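Local coordinates for ricin B lectin (Clostridium thermocellum, PDB 3VSF), which is an exo-beta-1,3-galactanase that joins a family 43 glycoside hydrolase domain to a galactose-binding beta-trefoil module, at residues 227-232 / 274-279; 232-237 / 260-265; 388-391 / 397-400. All coordinates share one frame; numbering follows the deposited sequence.

Interaction 1 of 3, residues 227-232 / 274-279; sequences KLFVGQ and SQLYNL
Phe229 and Leu276 form an apolar CH-pi contact at the surface of the catalytic domain, between two blades of its five-bladed beta-propeller. Phe229 follows strand 221-228, the outermost strand of one blade. Leu276 precedes strand 277-279, the outermost strand of the next. The two side chains come from opposite directions. Leu276 CD1 sits over one face of the Phe229 ring, 4.0 Å from the ring centroid and 19° off its normal. Leu276 CD1 lies offset toward the rim, 3.8 Å from both Phe229 CE2 and Phe229 CZ. The second methyl, Leu276 CD2, reaches Phe229 CD1 at 4.0 Å. With chi1 at -53°, Phe229 CG stands beside its own backbone N and the ring projects across to the neighbouring blade. The backbone carbonyl of Ser274 meets the ring differently: Ser274 O lies at the ring edge, near its plane, 3.7 Å from Phe229 CE1.

A type II turn from Phe229 to Gln232 brings the Gln232 side chain back to the same leucine. Gln232 is extended beyond CG, and its amide end packs against Leu276 CD2. No hydrogen bond joins the two segments. The Ser274 hydroxyl is used on its own side: Ser274 OG donates to Gln275 O at 3.2 Å, on a lone pair, and accepts from the backbone N of Tyr265.

Strands 246-251 and 261-266 of the second blade also touch these side chains: Phe229 rests on Leu248 and Ala264, and Leu276 on Lys262. Within its own blade, Phe229 packs on Leu209 of strand 208-214, and Asp208 accepts from Gly231 N.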
# COMPACT_ATOMS: atom_id res chain seq x y z
N LYS A 227 24.19 5.85 -0.18
CA LYS A 227 23.88 4.55 -0.77
C LYS A 227 23.12 3.72 0.26
O LYS A 227 23.57 3.54 1.38
CB LYS A 227 25.17 3.82 -1.18
CG LYS A 227 25.98 4.53 -2.25
CD LYS A 227 27.21 3.72 -2.63
CE LYS A 227 27.99 4.40 -3.75
NZ LYS A 227 29.18 3.60 -4.15
N LEU A 228 21.95 3.22 -0.14
CA LEU A 228 21.06 2.54 0.80
C LEU A 228 20.80 1.08 0.42
O LEU A 228 20.46 0.78 -0.72
CB LEU A 228 19.74 3.29 0.90
CG LEU A 228 19.84 4.78 1.25
CD1 LEU A 228 18.47 5.43 1.20
CD2 LEU A 228 20.49 4.97 2.61
N PHE A 229 20.97 0.19 1.40
CA PHE A 229 20.65 -1.22 1.22
C PHE A 229 21.45 -1.84 0.08
O PHE A 229 20.89 -2.37 -0.88
CB PHE A 229 19.15 -1.40 0.97
CG PHE A 229 18.29 -0.75 2.01
CD1 PHE A 229 18.68 -0.72 3.34
CD2 PHE A 229 17.08 -0.16 1.67
CE1 PHE A 229 17.89 -0.12 4.30
CE2 PHE A 229 16.29 0.44 2.62
CZ PHE A 229 16.69 0.46 3.94
N VAL A 230 22.78 -1.79 0.20
CA VAL A 230 23.66 -2.30 -0.84
C VAL A 230 23.60 -3.82 -0.94
O VAL A 230 23.59 -4.52 0.06
CB VAL A 230 25.12 -1.85 -0.59
CG1 VAL A 230 25.23 -0.34 -0.63
CG2 VAL A 230 25.63 -2.39 0.73
N GLY A 231 23.55 -4.31 -2.18
CA GLY A 231 23.54 -5.74 -2.43
C GLY A 231 22.26 -6.44 -2.02
O GLY A 231 22.14 -7.66 -2.15
N GLN A 232 21.30 -5.67 -1.53
CA GLN A 232 20.04 -6.23 -1.06
C GLN A 232 18.97 -6.20 -2.15
O GLN A 232 17.91 -6.81 -2.01
CB GLN A 232 19.56 -5.51 0.20
CG GLN A 232 20.53 -5.67 1.37
CD GLN A 232 20.13 -4.85 2.59
OE1 GLN A 232 19.10 -4.17 2.57
NE2 GLN A 232 20.93 -4.91 3.64
N SER A 274 17.48 1.73 9.47
CA SER A 274 17.28 0.45 10.15
C SER A 274 17.35 -0.70 9.16
O SER A 274 17.64 -0.51 7.98
CB SER A 274 15.93 0.44 10.86
OG SER A 274 14.86 0.50 9.92
N GLN A 275 17.09 -1.91 9.66
CA GLN A 275 17.01 -3.09 8.81
C GLN A 275 15.66 -3.12 8.12
O GLN A 275 14.79 -2.30 8.40
CB GLN A 275 17.22 -4.36 9.64
CG GLN A 275 16.42 -4.39 10.93
CD GLN A 275 16.65 -5.65 11.74
OE1 GLN A 275 16.21 -6.73 11.37
NE2 GLN A 275 17.37 -5.51 12.85
N LEU A 276 15.48 -4.07 7.21
CA LEU A 276 14.23 -4.19 6.47
C LEU A 276 13.17 -4.93 7.27
O LEU A 276 13.44 -5.99 7.83
CB LEU A 276 14.45 -4.88 5.12
CG LEU A 276 15.24 -4.12 4.05
CD1 LEU A 276 14.61 -2.76 3.79
CD2 LEU A 276 16.70 -3.98 4.44
N TYR A 277 11.97 -4.37 7.32
CA TYR A 277 10.85 -5.00 8.01
C TYR A 277 9.73 -5.30 7.02
O TYR A 277 9.34 -4.44 6.22
CB TYR A 277 10.33 -4.12 9.14
CG TYR A 277 11.33 -3.89 10.25
CD1 TYR A 277 11.54 -4.86 11.23
CD2 TYR A 277 12.05 -2.71 10.34
CE1 TYR A 277 12.45 -4.66 12.25
CE2 TYR A 277 12.96 -2.50 11.35
CZ TYR A 277 13.16 -3.48 12.31
OH TYR A 277 14.06 -3.27 13.32
N ASN A 278 9.20 -6.52 7.07
CA ASN A 278 8.15 -6.94 6.15
C ASN A 278 6.92 -6.05 6.20
O ASN A 278 6.50 -5.59 7.27
CB ASN A 278 7.76 -8.40 6.42
CG ASN A 278 8.83 -9.38 5.98
OD1 ASN A 278 9.98 -8.99 5.74
ND2 ASN A 278 8.47 -10.65 5.88
N LEU A 279 6.34 -5.79 5.03
CA LEU A 279 5.15 -4.97 4.91
C LEU A 279 4.14 -5.66 4.01
O LEU A 279 4.47 -6.08 2.90
CB LEU A 279 5.50 -3.59 4.35
CG LEU A 279 4.39 -2.54 4.35
CD1 LEU A 279 3.98 -2.21 5.77
CD2 LEU A 279 4.85 -1.28 3.63

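Interaction 2 of 3, residues 232-237 / 260-265; sequences QQREAP and QAKYAY
Ala261 O is gripped twice, by Gln260 NE2 at 2.9 Å and by the backbone N of Leu279, while the carbonyl of Gln260 turns to Arg234. The side-chain bond is nearly straight (176°), lies in the amide plane of Gln260 and uses a lone pair of Ala261 O. Across the contact, Arg234 NH2 reaches Gln260 O, which lies at the guanidinium edge, in a weak hydrogen bond of 3.4 Å. The Arg234 chain bends at chi2 and chi3, which brings the guanidinium round to strand 261-266.

The contact ties the connection between two blades of the GH43 beta-propeller to the third strand of the second blade. The loop 232-237 leads into strand 237-241, the first strand of that blade, and strand 261-266 is the third. Strand 246-251 runs between them, and its Thr250 OG1 takes the Arg234 NE hydrogen, which steadies the guanidinium at its NE side.

Lys262 crosses Arg234 at about a right angle. Its extended chain lays Lys262 CD over one guanidinium face, 3.8 Å from Arg234 NH1, and Lys262 CG comes within 3.6 Å of Arg234 NH2. The two charged ends are close, with Lys262 NZ 4.3 Å from Arg234 NH1. The nearby guanidinium may slightly lower the pKa of Lys262.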
# COMPACT_ATOMS: atom_id res chain seq x y z
N GLN A 232 21.30 -5.67 -1.53
CA GLN A 232 20.04 -6.23 -1.06
C GLN A 232 18.97 -6.20 -2.15
O GLN A 232 17.91 -6.81 -2.01
CB GLN A 232 19.56 -5.51 0.20
CG GLN A 232 20.53 -5.67 1.37
CD GLN A 232 20.13 -4.85 2.59
OE1 GLN A 232 19.10 -4.17 2.57
NE2 GLN A 232 20.93 -4.91 3.64
N GLN A 233 19.25 -5.49 -3.24
CA GLN A 233 18.43 -5.54 -4.44
C GLN A 233 16.98 -5.14 -4.19
O GLN A 233 16.06 -5.91 -4.47
CB GLN A 233 18.50 -6.94 -5.05
CG GLN A 233 18.00 -7.05 -6.48
CD GLN A 233 18.26 -8.41 -7.09
OE1 GLN A 233 18.93 -9.26 -6.48
NE2 GLN A 233 17.75 -8.64 -8.29
N ARG A 234 16.78 -3.93 -3.67
CA ARG A 234 15.43 -3.42 -3.43
C ARG A 234 14.97 -2.54 -4.59
O ARG A 234 15.75 -1.76 -5.14
CB ARG A 234 15.38 -2.63 -2.12
CG ARG A 234 15.85 -3.41 -0.90
CD ARG A 234 15.13 -4.75 -0.79
NE ARG A 234 13.68 -4.58 -0.67
CZ ARG A 234 12.82 -5.58 -0.62
NH1 ARG A 234 13.25 -6.84 -0.67
NH2 ARG A 234 11.52 -5.34 -0.51
N GLU A 235 13.70 -2.67 -4.96
CA GLU A 235 13.15 -1.94 -6.10
C GLU A 235 11.93 -1.11 -5.71
O GLU A 235 11.55 -1.05 -4.54
CB GLU A 235 12.78 -2.90 -7.23
CG GLU A 235 13.89 -3.88 -7.58
CD GLU A 235 15.20 -3.18 -7.87
OE1 GLU A 235 15.20 -2.17 -8.60
OE2 GLU A 235 16.24 -3.64 -7.36
N ALA A 236 11.32 -0.47 -6.71
CA ALA A 236 10.13 0.36 -6.52
C ALA A 236 10.15 1.12 -5.19
O ALA A 236 9.22 1.01 -4.40
CB ALA A 236 8.88 -0.50 -6.62
N PRO A 237 11.20 1.92 -4.96
CA PRO A 237 11.35 2.62 -3.68
C PRO A 237 10.37 3.78 -3.53
O PRO A 237 10.04 4.45 -4.51
CB PRO A 237 12.78 3.15 -3.75
CG PRO A 237 13.03 3.35 -5.20
CD PRO A 237 12.30 2.24 -5.90
N GLN A 260 7.32 -9.83 -1.60
CA GLN A 260 7.26 -9.28 -0.25
C GLN A 260 7.81 -7.86 -0.18
O GLN A 260 9.01 -7.64 -0.35
CB GLN A 260 8.03 -10.17 0.73
CG GLN A 260 8.08 -9.65 2.15
CD GLN A 260 6.72 -9.68 2.83
OE1 GLN A 260 6.14 -10.74 3.04
NE2 GLN A 260 6.21 -8.50 3.18
N ALA A 261 6.93 -6.90 0.07
CA ALA A 261 7.35 -5.51 0.24
C ALA A 261 7.95 -5.32 1.63
O ALA A 261 7.57 -6.01 2.58
CB ALA A 261 6.17 -4.57 0.04
N LYS A 262 8.89 -4.40 1.74
CA LYS A 262 9.55 -4.13 3.02
C LYS A 262 9.70 -2.63 3.25
O LYS A 262 9.49 -1.83 2.35
CB LYS A 262 10.92 -4.81 3.07
CG LYS A 262 10.87 -6.32 2.89
CD LYS A 262 12.25 -6.94 3.01
CE LYS A 262 12.19 -8.45 2.82
NZ LYS A 262 13.53 -9.08 2.99
N TYR A 263 10.05 -2.26 4.48
CA TYR A 263 10.24 -0.86 4.82
C TYR A 263 11.36 -0.67 5.83
O TYR A 263 11.77 -1.62 6.50
CB TYR A 263 8.94 -0.25 5.36
CG TYR A 263 8.58 -0.69 6.76
CD1 TYR A 263 7.78 -1.81 6.98
CD2 TYR A 263 9.04 0.01 7.87
CE1 TYR A 263 7.45 -2.21 8.26
CE2 TYR A 263 8.71 -0.39 9.15
CZ TYR A 263 7.92 -1.50 9.34
OH TYR A 263 7.59 -1.90 10.62
N ALA A 264 11.86 0.56 5.93
CA ALA A 264 12.89 0.90 6.89
C ALA A 264 12.72 2.34 7.33
O ALA A 264 12.03 3.12 6.67
CB ALA A 264 14.27 0.67 6.30
N TYR A 265 13.36 2.70 8.44
CA TYR A 265 13.23 4.05 8.98
C TYR A 265 14.58 4.60 9.43
O TYR A 265 15.53 3.85 9.64
CB TYR A 265 12.24 4.07 10.14
CG TYR A 265 12.57 3.10 11.25
CD1 TYR A 265 13.30 3.50 12.36
CD2 TYR A 265 12.16 1.77 11.18
CE1 TYR A 265 13.61 2.62 13.37
CE2 TYR A 265 12.47 0.88 12.18
CZ TYR A 265 13.20 1.31 13.28
OH TYR A 265 13.50 0.42 14.28

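Interaction 3 of 3, residues 388-391 / 397-400; sequences VQWT and SQQW
Gln398 reaches from the loop before strand 400-404 to the end of strand 385-390, where it meets Trp390 and Thr391. Its CB points toward that strand, and the chain runs out extended beyond CG. Gln398 CD comes to 3.6 Å from Thr391 O. The two tip atoms then take different partners. Gln398 NE2 donates to Thr391 O at 2.9 Å, with an N-H...O angle of 164°. The acceptor lies close to the amide plane of Gln398. The donor, however, stands about 50° above the plane of the Thr391 carbonyl, away from its lone pairs. Gln398 OE1 accepts from the backbone N of Asn393. The amide oxygen and nitrogen of Gln398 thus each take one backbone partner in the turn after strand 385-390, which fixes the rotation of the amide.

Gln398 and Trp400 belong to the sequence Gln-Gln-Trp, the QxW motif of ricin-type beta-trefoil lectins. The glutamine ties down the connecting loop, while Trp400 packs on Ile412 and bonds Leu374 O through its indole NE1.

Gln398 NE2 also touches Trp390, lying 3.5 Å from Trp390 CB and 3.8 Å from Trp390 CD1. The approach is oblique, with the ring and amide planes 51° apart. Trp390 CB points toward Gln398, but CG is anti to the backbone N and the indole is carried away from the glutamine. Thr391 takes part through its carbonyl; its CB points away from the 397-400 segment, and Thr391 OG1 hydrogen-bonds Asp477.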
# COMPACT_ATOMS: atom_id res chain seq x y z
N VAL A 388 -10.58 -12.55 24.15
CA VAL A 388 -11.11 -13.20 25.34
C VAL A 388 -12.63 -13.10 25.39
O VAL A 388 -13.23 -12.29 24.69
CB VAL A 388 -10.54 -12.58 26.63
CG1 VAL A 388 -9.03 -12.72 26.66
CG2 VAL A 388 -10.94 -11.12 26.74
N GLN A 389 -13.25 -13.93 26.23
CA GLN A 389 -14.68 -13.84 26.47
C GLN A 389 -14.93 -12.92 27.66
O GLN A 389 -14.15 -12.89 28.61
CB GLN A 389 -15.28 -15.22 26.75
CG GLN A 389 -14.90 -15.81 28.09
CD GLN A 389 -15.71 -17.04 28.45
OE1 GLN A 389 -16.50 -17.52 27.64
NE2 GLN A 389 -15.52 -17.55 29.66
N TRP A 390 -16.01 -12.15 27.60
CA TRP A 390 -16.34 -11.22 28.67
C TRP A 390 -17.84 -11.07 28.83
O TRP A 390 -18.61 -11.45 27.94
CB TRP A 390 -15.69 -9.86 28.42
CG TRP A 390 -15.48 -9.06 29.67
CD1 TRP A 390 -16.34 -8.17 30.23
CD2 TRP A 390 -14.31 -9.08 30.50
NE1 TRP A 390 -15.79 -7.64 31.37
CE2 TRP A 390 -14.54 -8.18 31.56
CE3 TRP A 390 -13.10 -9.77 30.46
CZ2 TRP A 390 -13.61 -7.95 32.56
CZ3 TRP A 390 -12.17 -9.54 31.45
CH2 TRP A 390 -12.43 -8.64 32.49
N THR A 391 -18.27 -10.52 29.96
CA THR A 391 -19.68 -10.32 30.23
C THR A 391 -20.28 -9.28 29.29
O THR A 391 -19.68 -8.23 29.04
CB THR A 391 -19.92 -9.88 31.68
OG1 THR A 391 -19.37 -10.85 32.58
CG2 THR A 391 -21.41 -9.73 31.96
N SER A 397 -15.85 -2.99 22.10
CA SER A 397 -14.94 -4.11 21.88
C SER A 397 -15.69 -5.43 21.67
O SER A 397 -15.13 -6.39 21.15
CB SER A 397 -13.98 -4.26 23.06
OG SER A 397 -13.27 -3.05 23.28
N GLN A 398 -16.96 -5.46 22.06
CA GLN A 398 -17.75 -6.68 21.97
C GLN A 398 -18.68 -6.67 20.76
O GLN A 398 -19.59 -7.49 20.65
CB GLN A 398 -18.55 -6.90 23.25
CG GLN A 398 -17.69 -7.02 24.50
CD GLN A 398 -18.51 -7.20 25.76
OE1 GLN A 398 -19.72 -6.98 25.76
NE2 GLN A 398 -17.86 -7.61 26.84
N GLN A 399 -18.46 -5.72 19.85
CA GLN A 399 -19.27 -5.61 18.65
C GLN A 399 -18.45 -5.96 17.41
O GLN A 399 -17.29 -5.55 17.30
CB GLN A 399 -19.87 -4.21 18.53
CG GLN A 399 -20.56 -3.74 19.80
CD GLN A 399 -21.19 -2.37 19.66
OE1 GLN A 399 -21.65 -1.99 18.58
NE2 GLN A 399 -21.21 -1.61 20.75
N TRP A 400 -19.04 -6.71 16.49
CA TRP A 400 -18.29 -7.23 15.34
C TRP A 400 -19.06 -7.11 14.03
O TRP A 400 -20.26 -7.39 13.97
CB TRP A 400 -17.91 -8.69 15.59
CG TRP A 400 -17.15 -8.90 16.87
CD1 TRP A 400 -17.67 -9.00 18.13
CD2 TRP A 400 -15.73 -9.04 17.01
NE1 TRP A 400 -16.67 -9.19 19.04
CE2 TRP A 400 -15.47 -9.22 18.39
CE3 TRP A 400 -14.66 -9.04 16.12
CZ2 TRP A 400 -14.18 -9.40 18.88
CZ3 TRP A 400 -13.38 -9.21 16.61
CH2 TRP A 400 -13.15 -9.39 17.98

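In the fold
Interactions 1 and 2 lie in the beta-propeller, with centres 6 Å apart, and share Gln232. Their segments meet in one blade, where strands 261-266 and 277-279 are neighbours: Tyr277 N lies 2.9 Å from Tyr263 O, a probable hydrogen bond. Interaction 1 joins this blade to the preceding one, and interaction 2 ties its entry loop to its third strand. Interaction 3 is separate, in the beta-trefoil module, its centre 40 Å from that of interaction 1 and 38 Å from that of interaction 2. The side chain of Gln260 in interaction 2 lies about 10 Å from that of Asn440 of the trefoil module, which binds galactose in another structure of this protein; no galactose is bound to this chain here.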